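Local structure of L-Ribose isomerase (Acinetobacter, 4Q0P) at the alpha-L-ribofuranose site and the beta-L-ribopyranose site. The protein catalyses the reversible isomerisation of the aldose L-ribose to the ketose L-ribulose. Sequence-based numbering; all coordinates share one arbitrary frame.

Contact 1: the alpha-L-ribofuranose site. Residues 19, 22-23, 42, 45-47. With Z6J (alpha-L-ribofuranose), chain B.
Arg19 runs CG anti to its backbone N (chi1 167°), then bends at chi2 and chi3, which carries its guanidinium to a point between two carboxylates. Asp47 and Asp23 both turn CG anti to the carbonyl carbon (chi1 -71° in each) and meet the guanidinium at its edge, in its plane. Arg19 grips Asp47 end-on, NH1 to OD2 at 3.0 Å and NH2 to OD1 at 2.8 Å, while NH2 also forms a salt bridge with Asp23 OD1, on that oxygen's syn lone pair. This charged row holds one end of a poorly ordered alpha-L-ribofuranose. The sugar 2-hydroxyl O2 donates to Asp47 OD1 at 2.6 Å, coming from above the carboxylate plane, so OD1 takes two donors; Arg19 NH2 adds a weak bond to O2. The anomeric hydroxyl O1 lies 2.7 Å from Asp23 OD1 and can donate to it. At the other end the exocyclic O5 reaches Glu42 OE2 through a water, 2.8 Å from O5, and Val45 CG1 packs near C5. Tyr22 barely touches the sugar and acts in the second shell, its OH donating at 2.7 Å to the carbonyl O of Asn46, which should steady the 45-47 loop. The sugar lies between the first turns of helix 19-35 and the loop after 3-10 helix 42-44, in what looks like a surface pocket rather than the catalytic centre.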
ATOM      1  N   ARG A  19     -24.888  18.783   4.823  1.00 32.55           N
ATOM      2  CA  ARG A  19     -24.803  17.333   4.724  1.00 34.14           C
ATOM      3  C   ARG A  19     -23.867  16.911   3.593  1.00 31.58           C
ATOM      4  O   ARG A  19     -23.094  15.970   3.745  1.00 31.64           O
ATOM      5  CB  ARG A  19     -26.203  16.736   4.511  1.00 33.85           C
ATOM      6  CG  ARG A  19     -26.219  15.272   4.081  1.00 34.76           C
ATOM      7  CD  ARG A  19     -25.408  14.391   5.013  1.00 33.27           C
ATOM      8  NE  ARG A  19     -25.910  14.410   6.381  1.00 33.58           N
ATOM      9  CZ  ARG A  19     -25.339  13.764   7.393  1.00 33.52           C
ATOM     10  NH1 ARG A  19     -25.867  13.834   8.608  1.00 33.25           N
ATOM     11  NH2 ARG A  19     -24.238  13.051   7.193  1.00 32.13           N
ATOM     12  N   TYR A  22     -20.226  17.639   4.589  1.00 27.69           N
ATOM     13  CA  TYR A  22     -19.782  16.668   5.581  1.00 27.64           C
ATOM     14  C   TYR A  22     -19.480  15.303   4.969  1.00 28.05           C
ATOM     15  O   TYR A  22     -18.417  14.730   5.209  1.00 27.89           O
ATOM     16  CB  TYR A  22     -20.837  16.491   6.679  1.00 27.00           C
ATOM     17  CG  TYR A  22     -20.364  15.595   7.805  1.00 28.87           C
ATOM     18  CD1 TYR A  22     -19.605  16.111   8.861  1.00 28.38           C
ATOM     19  CD2 TYR A  22     -20.616  14.222   7.783  1.00 28.00           C
ATOM     20  CE1 TYR A  22     -19.106  15.278   9.866  1.00 29.00           C
ATOM     21  CE2 TYR A  22     -20.115  13.379   8.782  1.00 29.21           C
ATOM     22  CZ  TYR A  22     -19.361  13.917   9.818  1.00 28.58           C
ATOM     23  OH  TYR A  22     -18.856  13.092  10.798  1.00 27.88           O
ATOM     24  N   ASP A  23     -20.422  14.781   4.187  1.00 28.18           N
ATOM     25  CA  ASP A  23     -20.255  13.472   3.561  1.00 27.84           C
ATOM     26  C   ASP A  23     -19.062  13.382   2.616  1.00 26.55           C
ATOM     27  O   ASP A  23     -18.306  12.417   2.674  1.00 27.08           O
ATOM     28  CB  ASP A  23     -21.533  13.062   2.816  1.00 28.59           C
ATOM     29  CG  ASP A  23     -22.671  12.701   3.761  1.00 30.66           C
ATOM     30  OD1 ASP A  23     -22.497  12.826   4.994  1.00 32.02           O
ATOM     31  OD2 ASP A  23     -23.747  12.293   3.271  1.00 29.73           O
ATOM     32  N   GLU A  42     -17.778  -0.050   8.739  1.00 34.27           N
ATOM     33  CA  GLU A  42     -18.916   0.806   8.434  1.00 35.83           C
ATOM     34  C   GLU A  42     -19.353   1.728   9.571  1.00 34.94           C
ATOM     35  O   GLU A  42     -19.658   2.901   9.342  1.00 35.32           O
ATOM     36  CB  GLU A  42     -20.095  -0.063   7.983  1.00 39.71           C
ATOM     37  CG  GLU A  42     -21.401   0.683   7.761  1.00 47.03           C
ATOM     38  CD  GLU A  42     -21.288   1.836   6.774  1.00 53.72           C
ATOM     39  OE1 GLU A  42     -22.350   2.337   6.336  1.00 57.54           O
ATOM     40  OE2 GLU A  42     -20.152   2.251   6.440  1.00 55.26           O
ATOM     41  N   VAL A  45     -17.544   5.155  10.103  1.00 31.57           N
ATOM     42  CA  VAL A  45     -17.830   6.253   9.196  1.00 30.79           C
ATOM     43  C   VAL A  45     -19.210   6.754   9.610  1.00 30.73           C
ATOM     44  O   VAL A  45     -20.234   6.231   9.170  1.00 29.93           O
ATOM     45  CB  VAL A  45     -17.843   5.765   7.732  1.00 31.04           C
ATOM     46  CG1 VAL A  45     -17.949   6.947   6.781  1.00 30.77           C
ATOM     47  CG2 VAL A  45     -16.571   4.963   7.450  1.00 31.46           C
ATOM     48  N   ASN A  46     -19.223   7.759  10.481  1.00 30.87           N
ATOM     49  CA  ASN A  46     -20.467   8.320  11.007  1.00 31.76           C
ATOM     50  C   ASN A  46     -20.447   9.849  11.083  1.00 32.41           C
ATOM     51  O   ASN A  46     -19.529  10.494  10.573  1.00 31.88           O
ATOM     52  CB  ASN A  46     -20.711   7.751  12.399  1.00 33.10           C
ATOM     53  CG  ASN A  46     -19.491   7.878  13.285  1.00 33.60           C
ATOM     54  OD1 ASN A  46     -18.934   8.964  13.428  1.00 35.74           O
ATOM     55  ND2 ASN A  46     -19.062   6.773  13.872  1.00 33.35           N
ATOM     56  N   ASP A  47     -21.459  10.422  11.728  1.00 32.32           N
ATOM     57  CA  ASP A  47     -21.557  11.873  11.859  1.00 33.39           C
ATOM     58  C   ASP A  47     -20.712  12.445  12.994  1.00 32.63           C
ATOM     59  O   ASP A  47     -20.809  13.631  13.304  1.00 33.23           O
ATOM     60  CB  ASP A  47     -23.015  12.301  12.042  1.00 34.19           C
ATOM     61  CG  ASP A  47     -23.839  12.129  10.776  1.00 36.75           C
ATOM     62  OD1 ASP A  47     -23.255  12.166   9.672  1.00 35.98           O
ATOM     63  OD2 ASP A  47     -25.075  11.978  10.882  1.00 38.53           O
TER
HETATM   64  O5  Z6J B 503     -20.957   5.713   5.564  1.00 68.09           O
HETATM   65  C5  Z6J B 503     -21.792   5.951   6.687  1.00 67.18           C
HETATM   66  C4  Z6J B 503     -22.480   7.300   6.588  1.00 67.25           C
HETATM   67  O4  Z6J B 503     -21.545   8.215   5.990  1.00 66.16           O
HETATM   68  C3  Z6J B 503     -22.863   7.858   7.957  1.00 67.39           C
HETATM   69  O3  Z6J B 503     -24.276   7.940   8.061  1.00 67.33           O
HETATM   70  C2  Z6J B 503     -22.262   9.259   8.021  1.00 66.92           C
HETATM   71  O2  Z6J B 503     -23.294  10.223   7.883  1.00 66.93           O
HETATM   72  C1  Z6J B 503     -21.307   9.356   6.832  1.00 67.17           C
HETATM   73  O1  Z6J B 503     -21.594  10.528   6.082  1.00 65.77           O
HETATM   74  O   HOH W   1     -19.046   3.784   4.721  1.00 35.12           O

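Contact 2: the beta-L-ribopyranose site. Residues 161, 175-176, 178-179. With 0MK (beta-L-ribopyranose), chain C.
Trp161 lays its indole along one face of a poorly ordered beta-L-ribopyranose, the aromatic platform common at sugar-binding sites, here on loops of an enzyme whose fold is of the cupin type. The sugar carbon C4 stands over the five-membered ring, 3.6 Å from its centroid, in a CH-pi contact offset toward the rim. Further along the same face C2 approaches the six-membered ring, 4.0 Å from CE3, so the pyranose spans much of the indole. With chi1 -77°, CG lies anti to the carbonyl carbon and beside the backbone N. The indole is fixed from its edge: NE1 donates to the carbonyl O of Leu178 at 2.7 Å, the acceptor close to the ring plane and the bond somewhat bent, 143° at the hydrogen. That bond should hinder rotation of the ring and ties Trp161 to the segment just before strand 180-185. Glu176 approaches the anomeric end of the sugar. Its CG is anti to the carbonyl carbon (chi1 -78°), and a bend at chi2 folds the chain so that OE1 accepts from the anomeric hydroxyl O1 at 3.1 Å, the hydroxyl standing above the carboxylate plane. A water, 2.7 Å from O1, also meets Glu176 OE1, closing a small triangle beside the direct bond, and touches O2 weakly. At the opposite end a second water lies 2.5 Å from the 4-hydroxyl O4 and joins it to two backbone groups, Trp161 N and Thr179 O. Thr179 meets C5 through its backbone, CA lying 4.0 Å away. The protein hides 164 of the sugar's 272 Å², and this partial burial, with the poor order, would fit an accessory site filled by the sugar supplied for the complex.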
ATOM      1  N   TRP A 161      10.010  26.618  16.577  1.00 26.76           N
ATOM      2  CA  TRP A 161       9.095  26.645  15.444  1.00 26.88           C
ATOM      3  C   TRP A 161       9.769  27.161  14.187  1.00 29.47           C
ATOM      4  O   TRP A 161      10.677  27.995  14.247  1.00 29.29           O
ATOM      5  CB  TRP A 161       7.911  27.576  15.719  1.00 26.81           C
ATOM      6  CG  TRP A 161       6.854  27.040  16.621  1.00 25.65           C
ATOM      7  CD1 TRP A 161       7.028  26.245  17.721  1.00 24.75           C
ATOM      8  CD2 TRP A 161       5.455  27.334  16.554  1.00 25.84           C
ATOM      9  NE1 TRP A 161       5.821  26.031  18.345  1.00 26.53           N
ATOM     10  CE2 TRP A 161       4.838  26.690  17.649  1.00 26.27           C
ATOM     11  CE3 TRP A 161       4.662  28.084  15.673  1.00 25.84           C
ATOM     12  CZ2 TRP A 161       3.461  26.773  17.890  1.00 27.03           C
ATOM     13  CZ3 TRP A 161       3.296  28.169  15.912  1.00 26.76           C
ATOM     14  CH2 TRP A 161       2.709  27.514  17.012  1.00 26.72           C
ATOM     15  N   TYR A 175      -1.660  28.831  21.295  1.00 27.51           N
ATOM     16  CA  TYR A 175      -0.439  28.120  20.913  1.00 28.37           C
ATOM     17  C   TYR A 175       0.830  28.619  21.608  1.00 29.08           C
ATOM     18  O   TYR A 175       1.871  27.968  21.533  1.00 27.32           O
ATOM     19  CB  TYR A 175      -0.232  28.188  19.391  1.00 28.67           C
ATOM     20  CG  TYR A 175      -1.295  27.478  18.572  1.00 28.00           C
ATOM     21  CD1 TYR A 175      -2.559  28.041  18.399  1.00 27.19           C
ATOM     22  CD2 TYR A 175      -1.036  26.238  17.977  1.00 27.63           C
ATOM     23  CE1 TYR A 175      -3.538  27.396  17.655  1.00 28.61           C
ATOM     24  CE2 TYR A 175      -2.013  25.579  17.233  1.00 28.33           C
ATOM     25  CZ  TYR A 175      -3.266  26.163  17.074  1.00 30.69           C
ATOM     26  OH  TYR A 175      -4.252  25.517  16.347  1.00 28.29           O
ATOM     27  N   GLU A 176       0.735  29.762  22.285  1.00 30.67           N
ATOM     28  CA  GLU A 176       1.871  30.376  22.980  1.00 30.89           C
ATOM     29  C   GLU A 176       2.827  29.455  23.743  1.00 29.02           C
ATOM     30  O   GLU A 176       4.040  29.517  23.541  1.00 28.22           O
ATOM     31  CB  GLU A 176       1.368  31.457  23.941  1.00 34.67           C
ATOM     32  CG  GLU A 176       0.986  32.763  23.273  1.00 41.18           C
ATOM     33  CD  GLU A 176       2.175  33.443  22.630  1.00 45.42           C
ATOM     34  OE1 GLU A 176       2.390  33.257  21.414  1.00 48.44           O
ATOM     35  OE2 GLU A 176       2.906  34.158  23.351  1.00 50.52           O
ATOM     36  N   LEU A 178       3.150  26.155  23.545  1.00 26.31           N
ATOM     37  CA  LEU A 178       3.629  24.994  22.801  1.00 26.04           C
ATOM     38  C   LEU A 178       4.842  25.411  21.979  1.00 25.75           C
ATOM     39  O   LEU A 178       4.794  25.446  20.749  1.00 26.65           O
ATOM     40  CB  LEU A 178       2.512  24.457  21.896  1.00 24.26           C
ATOM     41  CG  LEU A 178       1.315  23.830  22.624  1.00 22.63           C
ATOM     42  CD1 LEU A 178       0.549  24.892  23.412  1.00 23.35           C
ATOM     43  CD2 LEU A 178       0.391  23.176  21.595  1.00 23.37           C
ATOM     44  N   THR A 179       5.933  25.703  22.689  1.00 25.87           N
ATOM     45  CA  THR A 179       7.185  26.189  22.104  1.00 24.90           C
ATOM     46  C   THR A 179       8.046  25.205  21.315  1.00 23.99           C
ATOM     47  O   THR A 179       8.774  25.616  20.412  1.00 25.08           O
ATOM     48  CB  THR A 179       8.079  26.833  23.206  1.00 24.80           C
ATOM     49  OG1 THR A 179       8.498  25.825  24.136  1.00 24.83           O
ATOM     50  CG2 THR A 179       7.300  27.902  23.964  1.00 24.37           C
TER
HETATM   51  C1  0MK C 505       4.376  30.749  19.819  1.00 53.44           C
HETATM   52  C2  0MK C 505       4.750  31.054  18.369  1.00 53.47           C
HETATM   53  C3  0MK C 505       6.267  31.179  18.263  1.00 53.35           C
HETATM   54  C4  0MK C 505       6.932  29.894  18.761  1.00 53.17           C
HETATM   55  C5  0MK C 505       6.472  29.581  20.190  1.00 52.39           C
HETATM   56  O1  0MK C 505       2.974  30.556  19.918  1.00 56.23           O
HETATM   57  O2  0MK C 505       4.141  32.269  17.964  1.00 55.09           O
HETATM   58  O3  0MK C 505       6.701  32.274  19.053  1.00 53.42           O
HETATM   59  O4  0MK C 505       8.341  30.053  18.740  1.00 56.00           O
HETATM   60  O5  0MK C 505       5.030  29.536  20.251  1.00 52.37           O
HETATM   61  O   HOH W   2       9.503  27.889  19.091  1.00 28.83           O
HETATM   62  O   HOH W   3       1.047  32.249  19.228  1.00 41.76           O

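Contact 1 and contact 2 share no residue or secondary-structure element; the centres of their C-alpha atoms are about 33 Å apart. The first uses N-terminal segments, helix 19-35 and the loop after 3-10 helix 42-44, whereas the second uses Trp161 and the stretch from 3-10 helix 172-175 to strand 180-185. They lie at opposite ends of the subunit, with the beta-strand core between them. Each holds a different ring form of L-ribose, and both sites recur in the four copies of the assembly. No metal is seen among the groups described around either sugar, so the structure alone does not tie either site to turnover or to tetramer formation.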